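Local atomic coordinates of putative N-acetyl-gamma-glutamyl-phosphate reductase (Arabidopsis thaliana, PDB entry 1XYG), a protein that probably catalyses the NADPH-dependent reduction of N-acetyl-glutamyl 5-phosphate to the corresponding 5-semialdehyde, a step of arginine biosynthesis in the chloroplast. Residues Cys163-Leu172 with Gly254-Glu262; Ala211-His222 with Ser243-Met251. All blocks are in the same frame, centred on the assembly; numbering follows the deposited sequence.

Contact 1. Residues Cys163-Leu172 with Gly254-Glu262; sequences CYPTTIQLPL and GMQSTIYVE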
ATOM      1  N   CYS A 163      16.466  -7.863 -14.602  1.00 25.32           N
ATOM      2  CA  CYS A 163      16.268  -6.580 -13.947  1.00 25.09           C
ATOM      3  C   CYS A 163      17.403  -6.207 -12.985  1.00 26.28           C
ATOM      4  O   CYS A 163      18.094  -5.202 -13.190  1.00 26.13           O
ATOM      5  CB  CYS A 163      14.921  -6.580 -13.221  1.00 23.11           C
ATOM      6  SG  CYS A 163      14.605  -8.076 -12.283  1.00 29.84           S
ATOM      7  N   TYR A 164      17.603  -7.007 -11.941  1.00 25.20           N
ATOM      8  CA  TYR A 164      18.666  -6.736 -10.977  1.00 24.63           C
ATOM      9  C   TYR A 164      20.029  -6.529 -11.638  1.00 25.80           C
ATOM     10  O   TYR A 164      20.721  -5.550 -11.356  1.00 23.51           O
ATOM     11  CB  TYR A 164      18.762  -7.874  -9.955  1.00 23.67           C
ATOM     12  CG  TYR A 164      17.697  -7.843  -8.884  1.00 23.67           C
ATOM     13  CD1 TYR A 164      17.544  -6.727  -8.056  1.00 22.20           C
ATOM     14  CD2 TYR A 164      16.905  -8.963  -8.633  1.00 23.03           C
ATOM     15  CE1 TYR A 164      16.634  -6.733  -6.992  1.00 22.35           C
ATOM     16  CE2 TYR A 164      15.992  -8.981  -7.575  1.00 23.66           C
ATOM     17  CZ  TYR A 164      15.864  -7.867  -6.755  1.00 24.53           C
ATOM     18  OH  TYR A 164      14.998  -7.915  -5.682  1.00 23.05           O
ATOM     19  N   PRO A 165      20.437  -7.455 -12.529  1.00 23.91           N
ATOM     20  CA  PRO A 165      21.729  -7.335 -13.210  1.00 25.13           C
ATOM     21  C   PRO A 165      21.906  -5.990 -13.916  1.00 25.70           C
ATOM     22  O   PRO A 165      23.012  -5.452 -13.965  1.00 26.50           O
ATOM     23  CB  PRO A 165      21.711  -8.503 -14.199  1.00 23.28           C
ATOM     24  CG  PRO A 165      20.893  -9.521 -13.498  1.00 23.07           C
ATOM     25  CD  PRO A 165      19.742  -8.677 -12.962  1.00 23.80           C
ATOM     26  N   THR A 166      20.820  -5.456 -14.466  1.00 25.85           N
ATOM     27  CA  THR A 166      20.876  -4.177 -15.161  1.00 24.97           C
ATOM     28  C   THR A 166      21.249  -3.044 -14.201  1.00 25.41           C
ATOM     29  O   THR A 166      22.096  -2.214 -14.519  1.00 24.28           O
ATOM     30  CB  THR A 166      19.517  -3.851 -15.840  1.00 25.60           C
ATOM     31  OG1 THR A 166      19.264  -4.794 -16.890  1.00 26.09           O
ATOM     32  CG2 THR A 166      19.529  -2.441 -16.419  1.00 24.26           C
ATOM     33  N   THR A 167      20.621  -3.018 -13.028  1.00 25.36           N
ATOM     34  CA  THR A 167      20.898  -1.977 -12.038  1.00 25.43           C
ATOM     35  C   THR A 167      22.308  -2.075 -11.467  1.00 28.24           C
ATOM     36  O   THR A 167      22.848  -1.090 -10.971  1.00 28.36           O
ATOM     37  CB  THR A 167      19.941  -2.049 -10.827  1.00 27.09           C
ATOM     38  OG1 THR A 167      20.280  -3.185 -10.016  1.00 25.42           O
ATOM     39  CG2 THR A 167      18.489  -2.153 -11.285  1.00 24.07           C
ATOM     40  N   ILE A 168      22.902  -3.263 -11.539  1.00 27.49           N
ATOM     41  CA  ILE A 168      24.237  -3.477 -10.986  1.00 25.71           C
ATOM     42  C   ILE A 168      25.382  -3.224 -11.971  1.00 26.79           C
ATOM     43  O   ILE A 168      26.365  -2.559 -11.634  1.00 25.70           O
ATOM     44  CB  ILE A 168      24.366  -4.912 -10.426  1.00 26.43           C
ATOM     45  CG1 ILE A 168      23.355  -5.117  -9.297  1.00 28.28           C
ATOM     46  CG2 ILE A 168      25.779  -5.151  -9.897  1.00 25.24           C
ATOM     47  CD1 ILE A 168      23.162  -6.564  -8.922  1.00 28.99           C
ATOM     48  N   GLN A 169      25.254  -3.748 -13.185  1.00 25.64           N
ATOM     49  CA  GLN A 169      26.304  -3.588 -14.179  1.00 27.51           C
ATOM     50  C   GLN A 169      26.463  -2.170 -14.711  1.00 27.45           C
ATOM     51  O   GLN A 169      27.578  -1.738 -14.975  1.00 27.58           O
ATOM     52  CB  GLN A 169      26.083  -4.562 -15.340  1.00 27.59           C
ATOM     53  CG  GLN A 169      26.096  -6.002 -14.894  1.00 26.87           C
ATOM     54  CD  GLN A 169      25.766  -6.947 -16.015  1.00 30.05           C
ATOM     55  OE1 GLN A 169      26.600  -7.210 -16.892  1.00 30.87           O
ATOM     56  NE2 GLN A 169      24.533  -7.457 -16.009  1.00 27.69           N
ATOM     57  N   LEU A 170      25.367  -1.439 -14.874  1.00 27.51           N
ATOM     58  CA  LEU A 170      25.479  -0.074 -15.387  1.00 27.30           C
ATOM     59  C   LEU A 170      26.468   0.755 -14.553  1.00 28.27           C
ATOM     60  O   LEU A 170      27.325   1.444 -15.106  1.00 26.39           O
ATOM     61  CB  LEU A 170      24.101   0.600 -15.436  1.00 27.54           C
ATOM     62  CG  LEU A 170      23.236   0.174 -16.629  1.00 24.99           C
ATOM     63  CD1 LEU A 170      21.861   0.816 -16.532  1.00 25.42           C
ATOM     64  CD2 LEU A 170      23.933   0.568 -17.922  1.00 24.86           C
ATOM     65  N   PRO A 171      26.357   0.704 -13.213  1.00 29.43           N
ATOM     66  CA  PRO A 171      27.298   1.479 -12.402  1.00 29.32           C
ATOM     67  C   PRO A 171      28.691   0.851 -12.269  1.00 31.01           C
ATOM     68  O   PRO A 171      29.700   1.541 -12.379  1.00 31.04           O
ATOM     69  CB  PRO A 171      26.592   1.570 -11.047  1.00 29.98           C
ATOM     70  CG  PRO A 171      25.786   0.315 -11.007  1.00 28.59           C
ATOM     71  CD  PRO A 171      25.206   0.284 -12.395  1.00 27.97           C
ATOM     72  N   LEU A 172      28.742  -0.460 -12.050  1.00 31.07           N
ATOM     73  CA  LEU A 172      30.014  -1.143 -11.842  1.00 29.80           C
ATOM     74  C   LEU A 172      30.932  -1.372 -13.034  1.00 30.76           C
ATOM     75  O   LEU A 172      32.159  -1.319 -12.886  1.00 29.31           O
ATOM     76  CB  LEU A 172      29.776  -2.482 -11.139  1.00 27.75           C
ATOM     77  CG  LEU A 172      29.060  -2.417  -9.786  1.00 29.47           C
ATOM     78  CD1 LEU A 172      29.126  -3.783  -9.115  1.00 27.33           C
ATOM     79  CD2 LEU A 172      29.711  -1.344  -8.901  1.00 26.89           C
ATOM     80  N   GLY A 254       9.400  -0.898  -9.324  1.00 23.14           N
ATOM     81  CA  GLY A 254      10.532  -0.288  -8.660  1.00 24.10           C
ATOM     82  C   GLY A 254      11.615  -1.249  -8.233  1.00 25.54           C
ATOM     83  O   GLY A 254      11.351  -2.360  -7.763  1.00 25.83           O
ATOM     84  N   MET A 255      12.851  -0.807  -8.385  1.00 24.24           N
ATOM     85  CA  MET A 255      13.981  -1.626  -8.006  1.00 25.12           C
ATOM     86  C   MET A 255      15.171  -0.757  -7.642  1.00 25.40           C
ATOM     87  O   MET A 255      15.441   0.261  -8.286  1.00 27.39           O
ATOM     88  CB  MET A 255      14.359  -2.569  -9.154  1.00 24.23           C
ATOM     89  CG  MET A 255      15.572  -3.437  -8.872  1.00 23.99           C
ATOM     90  SD  MET A 255      15.883  -4.571 -10.230  1.00 26.90           S
ATOM     91  CE  MET A 255      14.672  -5.879  -9.834  1.00 21.71           C
ATOM     92  N   GLN A 256      15.872  -1.166  -6.597  1.00 24.86           N
ATOM     93  CA  GLN A 256      17.059  -0.458  -6.156  1.00 25.11           C
ATOM     94  C   GLN A 256      18.123  -1.429  -5.705  1.00 24.55           C
ATOM     95  O   GLN A 256      17.840  -2.415  -5.033  1.00 26.88           O
ATOM     96  CB  GLN A 256      16.767   0.484  -4.979  1.00 22.82           C
ATOM     97  CG  GLN A 256      18.053   1.094  -4.394  1.00 21.69           C
ATOM     98  CD  GLN A 256      17.800   2.135  -3.311  1.00 23.47           C
ATOM     99  OE1 GLN A 256      16.814   2.875  -3.361  1.00 22.03           O
ATOM    100  NE2 GLN A 256      18.704   2.208  -2.339  1.00 22.62           N
ATOM    101  N   SER A 257      19.352  -1.157  -6.103  1.00 24.30           N
ATOM    102  CA  SER A 257      20.469  -1.958  -5.654  1.00 23.85           C
ATOM    103  C   SER A 257      21.322  -0.980  -4.873  1.00 24.01           C
ATOM    104  O   SER A 257      21.642   0.099  -5.365  1.00 23.30           O
ATOM    105  CB  SER A 257      21.286  -2.519  -6.820  1.00 22.18           C
ATOM    106  OG  SER A 257      20.688  -3.690  -7.341  1.00 25.05           O
ATOM    107  N   THR A 258      21.626  -1.332  -3.633  1.00 24.47           N
ATOM    108  CA  THR A 258      22.499  -0.511  -2.810  1.00 25.95           C
ATOM    109  C   THR A 258      23.794  -1.327  -2.874  1.00 24.47           C
ATOM    110  O   THR A 258      23.871  -2.433  -2.335  1.00 24.24           O
ATOM    111  CB  THR A 258      21.998  -0.415  -1.370  1.00 23.98           C
ATOM    112  OG1 THR A 258      20.661   0.094  -1.361  1.00 23.53           O
ATOM    113  CG2 THR A 258      22.901   0.513  -0.567  1.00 23.63           C
ATOM    114  N   ILE A 259      24.792  -0.776  -3.556  1.00 24.35           N
ATOM    115  CA  ILE A 259      26.058  -1.458  -3.775  1.00 23.33           C
ATOM    116  C   ILE A 259      27.211  -0.973  -2.910  1.00 25.16           C
ATOM    117  O   ILE A 259      27.584   0.195  -2.946  1.00 26.38           O
ATOM    118  CB  ILE A 259      26.443  -1.326  -5.253  1.00 24.67           C
ATOM    119  CG1 ILE A 259      25.257  -1.765  -6.113  1.00 22.53           C
ATOM    120  CG2 ILE A 259      27.703  -2.123  -5.552  1.00 24.48           C
ATOM    121  CD1 ILE A 259      25.438  -1.479  -7.573  1.00 26.89           C
ATOM    122  N   TYR A 260      27.786  -1.891  -2.148  1.00 25.03           N
ATOM    123  CA  TYR A 260      28.890  -1.567  -1.264  1.00 26.38           C
ATOM    124  C   TYR A 260      30.200  -2.071  -1.846  1.00 27.06           C
ATOM    125  O   TYR A 260      30.444  -3.276  -1.890  1.00 27.06           O
ATOM    126  CB  TYR A 260      28.632  -2.195   0.102  1.00 26.26           C
ATOM    127  CG  TYR A 260      27.314  -1.759   0.702  1.00 23.87           C
ATOM    128  CD1 TYR A 260      27.201  -0.548   1.385  1.00 25.71           C
ATOM    129  CD2 TYR A 260      26.179  -2.557   0.588  1.00 24.50           C
ATOM    130  CE1 TYR A 260      25.973  -0.144   1.950  1.00 25.13           C
ATOM    131  CE2 TYR A 260      24.951  -2.167   1.144  1.00 23.32           C
ATOM    132  CZ  TYR A 260      24.858  -0.964   1.822  1.00 24.15           C
ATOM    133  OH  TYR A 260      23.653  -0.581   2.367  1.00 22.58           O
ATOM    134  N   VAL A 261      31.040  -1.141  -2.293  1.00 27.42           N
ATOM    135  CA  VAL A 261      32.317  -1.503  -2.888  1.00 30.01           C
ATOM    136  C   VAL A 261      33.529  -0.898  -2.185  1.00 31.20           C
ATOM    137  O   VAL A 261      33.423   0.078  -1.429  1.00 29.04           O
ATOM    138  CB  VAL A 261      32.386  -1.076  -4.379  1.00 31.38           C
ATOM    139  CG1 VAL A 261      31.241  -1.699  -5.153  1.00 31.41           C
ATOM    140  CG2 VAL A 261      32.353   0.439  -4.491  1.00 29.84           C
ATOM    141  N   GLU A 262      34.681  -1.491  -2.467  1.00 32.77           N
ATOM    142  CA  GLU A 262      35.953  -1.040  -1.926  1.00 35.50           C
ATOM    143  C   GLU A 262      36.627  -0.282  -3.059  1.00 35.01           C
ATOM    144  O   GLU A 262      36.788  -0.822  -4.156  1.00 34.09           O
ATOM    145  CB  GLU A 262      36.803  -2.240  -1.542  1.00 38.59           C
ATOM    146  CG  GLU A 262      37.604  -2.041  -0.292  1.00 46.04           C
ATOM    147  CD  GLU A 262      38.350  -3.293   0.104  1.00 48.79           C
ATOM    148  OE1 GLU A 262      37.715  -4.372   0.167  1.00 47.22           O
ATOM    149  OE2 GLU A 262      39.572  -3.190   0.354  1.00 49.90           O
TER
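Helix-on-sheet packing joins C163-L172 to G254-E262: M255, S257, I259 and V261, alternate residues of strand 255-262, face the helix that begins at C163, and the two axes come within 8.2 Å at a crossing angle of -44°. M255 fills the end nearest the helix start. Its chain runs extended through CG and bends only at the last torsion (chi3 -81°), which brings CE over the centre of the Y164 ring, 3.5 Å from the centroid, as a CH-pi contact. SD lies obliquely to the same ring, a Met-aromatic pair, while CE also touches C163 SG at 3.3 Å. In the semialdehyde dehydrogenase fold this helix lies against the mixed sheet of the dimerisation domain, and C163, at its first turn, is by similarity the active-site cysteine. One short hydrogen-bonded chain interrupts the apolar surface: S257 OG donates to T167 OG1 (2.8 Å), and T167 OG1 in turn donates to Y164 O, also at 2.8 Å, in the carbonyl plane and on a lone pair. That carbonyl additionally accepts the helical bond from I168 N, so two donors grip it. Farther along, I259 CD1 meets P171 CG at 3.9 Å, the two side chains crossing at about a right angle, and L172 CD2 rests on both I259 CG2 (4.0 Å) and V261 CG1 (4.1 Å).

Contact 2. Residues Ala211-His222 with Ser243-Met251; sequences AEGISSYGVTRH and SFTPHLMPM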
ATOM      1  N   ALA A 211       1.672  -7.201   1.373  1.00 24.47           N
ATOM      2  CA  ALA A 211       1.505  -5.864   1.932  1.00 23.47           C
ATOM      3  C   ALA A 211       1.973  -5.638   3.358  1.00 23.70           C
ATOM      4  O   ALA A 211       1.852  -6.508   4.215  1.00 21.60           O
ATOM      5  CB  ALA A 211       0.059  -5.437   1.812  1.00 22.24           C
ATOM      6  N   GLU A 212       2.505  -4.439   3.586  1.00 24.33           N
ATOM      7  CA  GLU A 212       2.955  -4.005   4.900  1.00 23.22           C
ATOM      8  C   GLU A 212       4.069  -4.822   5.526  1.00 24.87           C
ATOM      9  O   GLU A 212       4.053  -5.095   6.732  1.00 24.66           O
ATOM     10  CB  GLU A 212       1.758  -3.941   5.852  1.00 20.92           C
ATOM     11  CG  GLU A 212       0.768  -2.843   5.495  1.00 23.10           C
ATOM     12  CD  GLU A 212       1.406  -1.456   5.501  1.00 25.21           C
ATOM     13  OE1 GLU A 212       1.969  -1.058   6.543  1.00 22.94           O
ATOM     14  OE2 GLU A 212       1.347  -0.758   4.461  1.00 26.70           O
ATOM     15  N   GLY A 213       5.044  -5.201   4.708  1.00 25.34           N
ATOM     16  CA  GLY A 213       6.170  -5.961   5.212  1.00 23.48           C
ATOM     17  C   GLY A 213       7.164  -6.254   4.109  1.00 24.07           C
ATOM     18  O   GLY A 213       6.854  -6.118   2.932  1.00 23.52           O
ATOM     19  N   ILE A 214       8.367  -6.650   4.495  1.00 24.01           N
ATOM     20  CA  ILE A 214       9.393  -6.991   3.527  1.00 24.10           C
ATOM     21  C   ILE A 214      10.071  -8.266   3.988  1.00 24.46           C
ATOM     22  O   ILE A 214       9.867  -8.708   5.123  1.00 24.63           O
ATOM     23  CB  ILE A 214      10.488  -5.902   3.416  1.00 24.66           C
ATOM     24  CG1 ILE A 214      11.156  -5.703   4.777  1.00 24.39           C
ATOM     25  CG2 ILE A 214       9.899  -4.593   2.926  1.00 22.08           C
ATOM     26  CD1 ILE A 214      12.454  -4.942   4.671  1.00 26.73           C
ATOM     27  N   SER A 215      10.878  -8.841   3.106  1.00 23.86           N
ATOM     28  CA  SER A 215      11.634 -10.050   3.411  1.00 27.66           C
ATOM     29  C   SER A 215      12.675 -10.269   2.327  1.00 26.93           C
ATOM     30  O   SER A 215      12.516  -9.813   1.197  1.00 27.94           O
ATOM     31  CB  SER A 215      10.718 -11.272   3.468  1.00 26.87           C
ATOM     32  OG  SER A 215      10.160 -11.529   2.192  1.00 30.20           O
ATOM     33  N   SER A 216      13.753 -10.952   2.680  1.00 26.72           N
ATOM     34  CA  SER A 216      14.793 -11.254   1.717  1.00 24.76           C
ATOM     35  C   SER A 216      14.332 -12.516   0.985  1.00 24.83           C
ATOM     36  O   SER A 216      13.357 -13.152   1.377  1.00 23.60           O
ATOM     37  CB  SER A 216      16.117 -11.552   2.434  1.00 23.17           C
ATOM     38  OG  SER A 216      16.608 -10.436   3.140  1.00 24.33           O
ATOM     39  N   TYR A 217      15.027 -12.857  -0.091  1.00 25.88           N
ATOM     40  CA  TYR A 217      14.741 -14.071  -0.835  1.00 26.48           C
ATOM     41  C   TYR A 217      15.947 -14.350  -1.711  1.00 27.14           C
ATOM     42  O   TYR A 217      16.760 -13.460  -1.956  1.00 27.56           O
ATOM     43  CB  TYR A 217      13.456 -13.964  -1.676  1.00 26.05           C
ATOM     44  CG  TYR A 217      13.465 -12.955  -2.808  1.00 29.10           C
ATOM     45  CD1 TYR A 217      13.139 -11.611  -2.580  1.00 28.46           C
ATOM     46  CD2 TYR A 217      13.744 -13.355  -4.118  1.00 27.93           C
ATOM     47  CE1 TYR A 217      13.083 -10.692  -3.632  1.00 28.98           C
ATOM     48  CE2 TYR A 217      13.693 -12.442  -5.182  1.00 28.17           C
ATOM     49  CZ  TYR A 217      13.361 -11.115  -4.931  1.00 29.08           C
ATOM     50  OH  TYR A 217      13.302 -10.217  -5.967  1.00 28.80           O
ATOM     51  N   GLY A 218      16.087 -15.594  -2.152  1.00 27.84           N
ATOM     52  CA  GLY A 218      17.220 -15.937  -2.984  1.00 27.95           C
ATOM     53  C   GLY A 218      18.512 -15.628  -2.266  1.00 27.10           C
ATOM     54  O   GLY A 218      19.463 -15.145  -2.869  1.00 28.62           O
ATOM     55  N   VAL A 219      18.550 -15.898  -0.966  1.00 27.02           N
ATOM     56  CA  VAL A 219      19.755 -15.643  -0.193  1.00 28.46           C
ATOM     57  C   VAL A 219      20.843 -16.633  -0.604  1.00 30.12           C
ATOM     58  O   VAL A 219      20.559 -17.804  -0.871  1.00 29.49           O
ATOM     59  CB  VAL A 219      19.499 -15.782   1.326  1.00 28.08           C
ATOM     60  CG1 VAL A 219      20.761 -15.392   2.102  1.00 24.04           C
ATOM     61  CG2 VAL A 219      18.327 -14.903   1.742  1.00 25.67           C
ATOM     62  N   THR A 220      22.081 -16.146  -0.664  1.00 31.33           N
ATOM     63  CA  THR A 220      23.246 -16.957  -1.035  1.00 32.84           C
ATOM     64  C   THR A 220      23.289 -17.312  -2.513  1.00 33.42           C
ATOM     65  O   THR A 220      24.270 -17.031  -3.197  1.00 33.28           O
ATOM     66  CB  THR A 220      23.314 -18.288  -0.251  1.00 31.80           C
ATOM     67  OG1 THR A 220      23.135 -18.042   1.143  1.00 30.36           O
ATOM     68  CG2 THR A 220      24.673 -18.949  -0.468  1.00 30.64           C
ATOM     69  N   ARG A 221      22.229 -17.949  -2.997  1.00 36.23           N
ATOM     70  CA  ARG A 221      22.159 -18.348  -4.393  1.00 37.33           C
ATOM     71  C   ARG A 221      20.873 -17.877  -5.043  1.00 36.97           C
ATOM     72  O   ARG A 221      19.775 -18.228  -4.615  1.00 40.65           O
ATOM     73  CB  ARG A 221      22.235 -19.871  -4.527  1.00 40.96           C
ATOM     74  CG  ARG A 221      23.511 -20.503  -4.017  1.00 46.05           C
ATOM     75  CD  ARG A 221      23.436 -22.030  -4.113  1.00 50.40           C
ATOM     76  NE  ARG A 221      23.403 -22.515  -5.494  1.00 53.60           N
ATOM     77  CZ  ARG A 221      24.461 -22.579  -6.301  1.00 55.76           C
ATOM     78  NH1 ARG A 221      24.321 -23.034  -7.540  1.00 55.81           N
ATOM     79  NH2 ARG A 221      25.661 -22.197  -5.872  1.00 56.34           N
ATOM     80  N   HIS A 222      21.022 -17.065  -6.074  1.00 33.72           N
ATOM     81  CA  HIS A 222      19.895 -16.565  -6.837  1.00 30.40           C
ATOM     82  C   HIS A 222      20.365 -16.619  -8.279  1.00 30.40           C
ATOM     83  O   HIS A 222      21.520 -16.310  -8.565  1.00 27.60           O
ATOM     84  CB  HIS A 222      19.535 -15.138  -6.454  1.00 27.94           C
ATOM     85  CG  HIS A 222      18.390 -14.604  -7.247  1.00 27.02           C
ATOM     86  ND1 HIS A 222      18.533 -14.144  -8.537  1.00 25.98           N
ATOM     87  CD2 HIS A 222      17.067 -14.549  -6.970  1.00 27.49           C
ATOM     88  CE1 HIS A 222      17.347 -13.827  -9.023  1.00 26.28           C
ATOM     89  NE2 HIS A 222      16.441 -14.064  -8.093  1.00 27.71           N
ATOM     90  N   SER A 243      28.441 -10.799  -3.581  1.00 29.10           N
ATOM     91  CA  SER A 243      27.448 -11.176  -2.588  1.00 27.90           C
ATOM     92  C   SER A 243      26.234 -10.403  -3.080  1.00 27.00           C
ATOM     93  O   SER A 243      26.299  -9.183  -3.233  1.00 29.91           O
ATOM     94  CB  SER A 243      27.865 -10.693  -1.196  1.00 28.72           C
ATOM     95  OG  SER A 243      26.886 -11.021  -0.226  1.00 31.24           O
ATOM     96  N   PHE A 244      25.138 -11.104  -3.349  1.00 25.52           N
ATOM     97  CA  PHE A 244      23.925 -10.472  -3.865  1.00 24.53           C
ATOM     98  C   PHE A 244      22.699 -10.969  -3.117  1.00 25.62           C
ATOM     99  O   PHE A 244      22.386 -12.158  -3.161  1.00 26.25           O
ATOM    100  CB  PHE A 244      23.801 -10.784  -5.361  1.00 23.65           C
ATOM    101  CG  PHE A 244      22.466 -10.441  -5.958  1.00 24.82           C
ATOM    102  CD1 PHE A 244      22.063  -9.114  -6.088  1.00 25.38           C
ATOM    103  CD2 PHE A 244      21.611 -11.448  -6.395  1.00 25.55           C
ATOM    104  CE1 PHE A 244      20.825  -8.795  -6.646  1.00 25.74           C
ATOM    105  CE2 PHE A 244      20.367 -11.142  -6.955  1.00 24.86           C
ATOM    106  CZ  PHE A 244      19.976  -9.813  -7.078  1.00 25.62           C
ATOM    107  N   THR A 245      22.006 -10.066  -2.426  1.00 24.49           N
ATOM    108  CA  THR A 245      20.821 -10.454  -1.669  1.00 25.11           C
ATOM    109  C   THR A 245      19.575  -9.660  -2.048  1.00 25.82           C
ATOM    110  O   THR A 245      19.477  -8.472  -1.767  1.00 27.15           O
ATOM    111  CB  THR A 245      21.036 -10.300  -0.141  1.00 24.06           C
ATOM    112  OG1 THR A 245      22.260 -10.937   0.249  1.00 23.70           O
ATOM    113  CG2 THR A 245      19.890 -10.939   0.612  1.00 22.44           C
ATOM    114  N   PRO A 246      18.611 -10.319  -2.703  1.00 23.86           N
ATOM    115  CA  PRO A 246      17.348  -9.700  -3.129  1.00 24.63           C
ATOM    116  C   PRO A 246      16.421  -9.509  -1.932  1.00 24.15           C
ATOM    117  O   PRO A 246      16.535 -10.219  -0.931  1.00 22.90           O
ATOM    118  CB  PRO A 246      16.767 -10.722  -4.110  1.00 23.92           C
ATOM    119  CG  PRO A 246      17.966 -11.438  -4.624  1.00 24.03           C
ATOM    120  CD  PRO A 246      18.811 -11.608  -3.387  1.00 24.17           C
ATOM    121  N   HIS A 247      15.501  -8.558  -2.049  1.00 22.90           N
ATOM    122  CA  HIS A 247      14.525  -8.275  -0.997  1.00 22.10           C
ATOM    123  C   HIS A 247      13.223  -7.927  -1.704  1.00 21.89           C
ATOM    124  O   HIS A 247      13.229  -7.189  -2.690  1.00 20.65           O
ATOM    125  CB  HIS A 247      14.984  -7.104  -0.112  1.00 19.07           C
ATOM    126  CG  HIS A 247      16.223  -7.394   0.687  1.00 19.90           C
ATOM    127  ND1 HIS A 247      17.490  -7.365   0.140  1.00 18.63           N
ATOM    128  CD2 HIS A 247      16.384  -7.743   1.987  1.00 19.06           C
ATOM    129  CE1 HIS A 247      18.374  -7.684   1.067  1.00 19.43           C
ATOM    130  NE2 HIS A 247      17.731  -7.918   2.195  1.00 20.34           N
ATOM    131  N   LEU A 248      12.118  -8.472  -1.207  1.00 22.87           N
ATOM    132  CA  LEU A 248      10.800  -8.234  -1.798  1.00 23.11           C
ATOM    133  C   LEU A 248      10.095  -7.048  -1.134  1.00 22.74           C
ATOM    134  O   LEU A 248       9.842  -7.050   0.072  1.00 22.03           O
ATOM    135  CB  LEU A 248       9.938  -9.494  -1.672  1.00 22.00           C
ATOM    136  CG  LEU A 248       8.684  -9.547  -2.550  1.00 22.87           C
ATOM    137  CD1 LEU A 248       9.072  -9.346  -4.012  1.00 22.02           C
ATOM    138  CD2 LEU A 248       7.979 -10.878  -2.358  1.00 23.51           C
ATOM    139  N   MET A 249       9.775  -6.040  -1.938  1.00 23.33           N
ATOM    140  CA  MET A 249       9.128  -4.827  -1.443  1.00 23.35           C
ATOM    141  C   MET A 249       7.613  -4.829  -1.612  1.00 23.46           C
ATOM    142  O   MET A 249       7.090  -5.340  -2.601  1.00 24.97           O
ATOM    143  CB  MET A 249       9.678  -3.599  -2.179  1.00 22.03           C
ATOM    144  CG  MET A 249      11.170  -3.416  -2.096  1.00 21.82           C
ATOM    145  SD  MET A 249      11.706  -3.105  -0.416  1.00 26.18           S
ATOM    146  CE  MET A 249      12.260  -4.757   0.075  1.00 23.29           C
ATOM    147  N   PRO A 250       6.889  -4.252  -0.639  1.00 22.51           N
ATOM    148  CA  PRO A 250       5.428  -4.186  -0.717  1.00 21.52           C
ATOM    149  C   PRO A 250       5.035  -3.029  -1.647  1.00 21.94           C
ATOM    150  O   PRO A 250       4.546  -1.995  -1.209  1.00 21.99           O
ATOM    151  CB  PRO A 250       5.014  -3.952   0.736  1.00 20.91           C
ATOM    152  CG  PRO A 250       6.153  -3.132   1.271  1.00 20.59           C
ATOM    153  CD  PRO A 250       7.370  -3.821   0.690  1.00 21.17           C
ATOM    154  N   MET A 251       5.297  -3.221  -2.931  1.00 20.35           N
ATOM    155  CA  MET A 251       4.992  -2.246  -3.974  1.00 21.45           C
ATOM    156  C   MET A 251       4.996  -3.005  -5.306  1.00 21.66           C
ATOM    157  O   MET A 251       5.592  -4.081  -5.418  1.00 19.47           O
ATOM    158  CB  MET A 251       6.040  -1.122  -4.003  1.00 21.19           C
ATOM    159  CG  MET A 251       7.443  -1.595  -4.334  1.00 22.29           C
ATOM    160  SD  MET A 251       8.722  -0.370  -3.983  1.00 25.20           S
ATOM    161  CE  MET A 251       9.994  -0.839  -5.156  1.00 20.06           C
TER
HETATM  162  O   HOH W   1       7.354  -8.170   0.779  1.00 25.15           O
HETATM  163  O   HOH W   2      22.113 -14.745  -4.001  1.00 25.77           O
HETATM  164  O   HOH W   3      22.939 -13.528  -0.914  1.00 22.09           O
HETATM  165  O   HOH W   4      25.194 -13.948  -3.680  1.00 26.00           O
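Y217 lies against P246 where A211-H222 runs antiparallel to S243-M251, and its side chain is a worked example of one ring using both a face and an edge. CB carries CG into the slot between backbone N and carbonyl carbon (chi1 65°), which turns the ring back over the opposing chain. From there CG and CD2 look onto P246 CB at the limit of contact, CD1 and CE1 present an edge to the H247-L248 peptide, with CE1 3.4 Å from L248 N, and CE2 and CZ lie under P246 CB, whose CH-pi approach to the centroid measures 3.6 Å. OH, at the tip, probably hydrogen-bonds to Y164 OH. A leucine here would probably leave Y164 OH without this mate and P246 CB without its aromatic face.

The backbones are joined sparingly. L248 N gives S215 O a nearly straight bond of 2.8 Å, whereas Y217 N reaches P246 O from above the carbonyl plane at 3.2 Å. Beyond, waters take over: one bridges G213 O and L248 O, and another joins T220 N to F244 O. At one end F244 turns its edge to the H222 ring in an offset edge-to-face pair, planes at 77°; at the other, I214 CG2 presses on P250 CD at 3.5 Å, a tight fit.

H247 ND1 bonds to A190 O of strand 187-193, and its NE2 to T258 OG1 of the second subunit. The short, weakly bonded strand 215-216 borders the mixed sheet within this chain, beside 243-249 and then 187-193, while F244 packs on helix 224-236.

Contacts 1 and 2, their centres 14 Å apart, meet at Y164. The ring that receives M255 in contact 1 also packs on F244 of contact 2, CG to CZ 3.5 Å, and 2.9 Å separates Y164 OH from Y217 OH where the two contacts join. Contact 2 is nested along the chain inside the loop closed by contact 1, and strands 243-249 and 255-262 follow one another into the same sheet, on either side of 187-193. The Y217 side chain is about 7 Å from that of C163, and Y164 follows C163 in the chain; the tyrosine pair therefore lies between the sheet margin and the probable catalytic cysteine. Both contacts also touch the second subunit.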